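Local coordinates for 11S globulin subunit beta (PDB 2E9Q), which serves as a seed storage protein of pumpkin, a nutrient reservoir of the 11S globulin family whose subunits assemble into hexamers, at the interface of chains A and B. Numbering follows the deposited sequence. Chains: chain A/B, 11S globulin subunit beta.

The interface of chains A and B. Residues chain A 423-424, 427; chain B 75, 244-246, 249, 252.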
ATOM      1  N   GLY A 423     -11.816 -24.356 -30.719  1.00 57.65           N
ATOM      2  CA  GLY A 423     -11.502 -25.645 -30.124  1.00 58.95           C
ATOM      3  C   GLY A 423     -11.597 -25.613 -28.604  1.00 65.68           C
ATOM      4  O   GLY A 423     -11.981 -26.603 -27.975  1.00 66.25           O
ATOM      5  N   VAL A 424     -11.250 -24.470 -28.014  1.00 62.46           N
ATOM      6  CA  VAL A 424     -11.292 -24.299 -26.564  1.00 54.68           C
ATOM      7  C   VAL A 424     -12.735 -24.160 -26.084  1.00 53.11           C
ATOM      8  O   VAL A 424     -13.138 -24.775 -25.099  1.00 54.32           O
ATOM      9  CB  VAL A 424     -10.468 -23.053 -26.137  1.00 48.72           C
ATOM     10  CG1 VAL A 424     -10.462 -22.908 -24.632  1.00 51.77           C
ATOM     11  CG2 VAL A 424      -9.042 -23.181 -26.648  1.00 47.35           C
ATOM     12  N   ASN A 427     -14.660 -27.771 -26.181  1.00 48.80           N
ATOM     13  CA  ASN A 427     -14.346 -28.613 -25.048  1.00 58.30           C
ATOM     14  C   ASN A 427     -14.836 -27.989 -23.745  1.00 56.53           C
ATOM     15  O   ASN A 427     -15.240 -28.702 -22.830  1.00 55.34           O
ATOM     16  CB  ASN A 427     -12.838 -28.866 -25.004  1.00 49.20           C
ATOM     17  CG  ASN A 427     -12.388 -29.827 -26.086  1.00 67.57           C
ATOM     18  OD1 ASN A 427     -12.623 -31.030 -25.992  1.00 73.28           O
ATOM     19  ND2 ASN A 427     -11.757 -29.299 -27.132  1.00 61.68           N
TER
ATOM     20  N   LEU B  75      -7.082 -30.234 -20.401  1.00 51.82           N
ATOM     21  CA  LEU B  75      -7.315 -28.807 -20.536  1.00 51.03           C
ATOM     22  C   LEU B  75      -7.823 -28.172 -19.232  1.00 46.79           C
ATOM     23  O   LEU B  75      -8.915 -28.479 -18.766  1.00 44.79           O
ATOM     24  CB  LEU B  75      -8.336 -28.549 -21.650  1.00 50.68           C
ATOM     25  CG  LEU B  75      -8.847 -27.106 -21.783  1.00 56.03           C
ATOM     26  CD1 LEU B  75      -7.742 -26.209 -22.344  1.00 52.10           C
ATOM     27  CD2 LEU B  75     -10.086 -27.070 -22.682  1.00 45.26           C
ATOM     28  N   GLN B 244     -10.854 -33.419 -20.515  1.00 58.28           N
ATOM     29  CA  GLN B 244     -10.262 -34.170 -21.615  1.00 60.39           C
ATOM     30  C   GLN B 244     -10.717 -33.488 -22.900  1.00 50.58           C
ATOM     31  O   GLN B 244     -11.912 -33.274 -23.099  1.00 56.93           O
ATOM     32  CB  GLN B 244     -10.773 -35.613 -21.602  1.00 68.26           C
ATOM     33  CG  GLN B 244      -9.979 -36.573 -22.476  1.00 79.98           C
ATOM     34  CD  GLN B 244      -8.701 -37.035 -21.801  1.00 94.54           C
ATOM     35  OE1 GLN B 244      -7.901 -37.775 -22.382  1.00 93.03           O
ATOM     36  NE2 GLN B 244      -8.506 -36.607 -20.555  1.00103.66           N
ATOM     37  N   VAL B 245      -9.774 -33.119 -23.759  1.00 51.83           N
ATOM     38  CA  VAL B 245     -10.145 -32.479 -25.018  1.00 58.26           C
ATOM     39  C   VAL B 245     -10.579 -33.575 -25.987  1.00 65.54           C
ATOM     40  O   VAL B 245      -9.909 -34.602 -26.127  1.00 58.17           O
ATOM     41  CB  VAL B 245      -8.970 -31.696 -25.643  1.00 45.85           C
ATOM     42  CG1 VAL B 245      -8.445 -30.673 -24.652  1.00 63.89           C
ATOM     43  CG2 VAL B 245      -7.877 -32.643 -26.060  1.00 41.72           C
ATOM     44  N   ASP B 246     -11.701 -33.353 -26.654  1.00 74.45           N
ATOM     45  CA  ASP B 246     -12.219 -34.337 -27.585  1.00 85.92           C
ATOM     46  C   ASP B 246     -11.457 -34.463 -28.898  1.00 87.09           C
ATOM     47  O   ASP B 246     -10.674 -33.590 -29.276  1.00 84.94           O
ATOM     48  CB  ASP B 246     -13.698 -34.055 -27.847  1.00 90.95           C
ATOM     49  CG  ASP B 246     -14.571 -34.422 -26.660  1.00 95.88           C
ATOM     50  OD1 ASP B 246     -14.185 -34.094 -25.514  1.00 99.31           O
ATOM     51  OD2 ASP B 246     -15.640 -35.035 -26.870  1.00100.43           O
ATOM     52  N   PHE B 249     -10.252 -30.981 -31.092  1.00 99.19           N
ATOM     53  CA  PHE B 249      -9.385 -29.962 -30.494  1.00 95.95           C
ATOM     54  C   PHE B 249      -7.904 -30.281 -30.679  1.00 97.97           C
ATOM     55  O   PHE B 249      -7.331 -31.036 -29.893  1.00101.07           O
ATOM     56  CB  PHE B 249      -9.675 -29.837 -28.993  1.00 88.83           C
ATOM     57  CG  PHE B 249      -8.792 -28.844 -28.277  1.00 71.40           C
ATOM     58  CD1 PHE B 249      -9.300 -27.623 -27.860  1.00 70.27           C
ATOM     59  CD2 PHE B 249      -7.452 -29.130 -28.020  1.00 63.51           C
ATOM     60  CE1 PHE B 249      -8.494 -26.703 -27.199  1.00 62.27           C
ATOM     61  CE2 PHE B 249      -6.637 -28.215 -27.362  1.00 61.66           C
ATOM     62  CZ  PHE B 249      -7.161 -27.000 -26.951  1.00 63.36           C
ATOM     63  N   LEU B 252      -5.034 -26.074 -32.826  1.00 94.27           N
ATOM     64  CA  LEU B 252      -4.322 -25.052 -32.069  1.00 93.88           C
ATOM     65  C   LEU B 252      -2.933 -25.521 -31.682  1.00 96.39           C
ATOM     66  O   LEU B 252      -1.962 -24.767 -31.752  1.00 96.88           O
ATOM     67  CB  LEU B 252      -5.108 -24.724 -30.804  1.00 89.70           C
ATOM     68  CG  LEU B 252      -6.569 -24.405 -31.101  1.00 90.66           C
ATOM     69  CD1 LEU B 252      -7.367 -24.409 -29.811  1.00 88.08           C
ATOM     70  CD2 LEU B 252      -6.650 -23.061 -31.821  1.00 90.57           C
TER
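Helix 422-429 of chain A lays A:Gly423, A:Val424 and A:Asn427 against the loop of chain B that follows strand 242-244, with B:Leu75 of strand 74-81 at its margin, its CD2 a loose 4.0 Å from A:Asn427 CB. The patch belongs to a contact between two cupin-fold subunits of the deposited trimer, consistent with a globulin that assembles as a hexamer of two trimers, and it illustrates how one side-chain amide can serve both partners. At its carbonyl end, A:Asn427 OD1 accepts the backbone N-H of B:Asp246 at 2.6 Å, nearly straight at the hydrogen (163°), the nitrogen lying somewhat off the carbonyl plane. At its other end the amide reaches back one turn of its own helix, where ND2 donates to the main-chain O of A:Gly423 at 2.8 Å. The two bonds should fix the amide's rotation, with OD1 toward the loop, and A:Asn427 CG rests on B:Val245 CA at 3.6 Å. An alanine here would probably leave the B:Asp246 N-H without its acceptor and a gap over B:Val245. The B:Phe249 ring stands steeply to the amide, the planes 76° apart; CG anti to the backbone N (chi1 178°) sends it alongside A:Val424, whose CA lies at its edge, in plane. B:Val245 CG1 packs over one face, toward the rim. On the A:Val424 side the contact is apolar: CG2 touches B:Phe249 CE1 at 3.6 Å and, crossing at about a right angle, meets B:Leu252 CD1 at 3.8 Å.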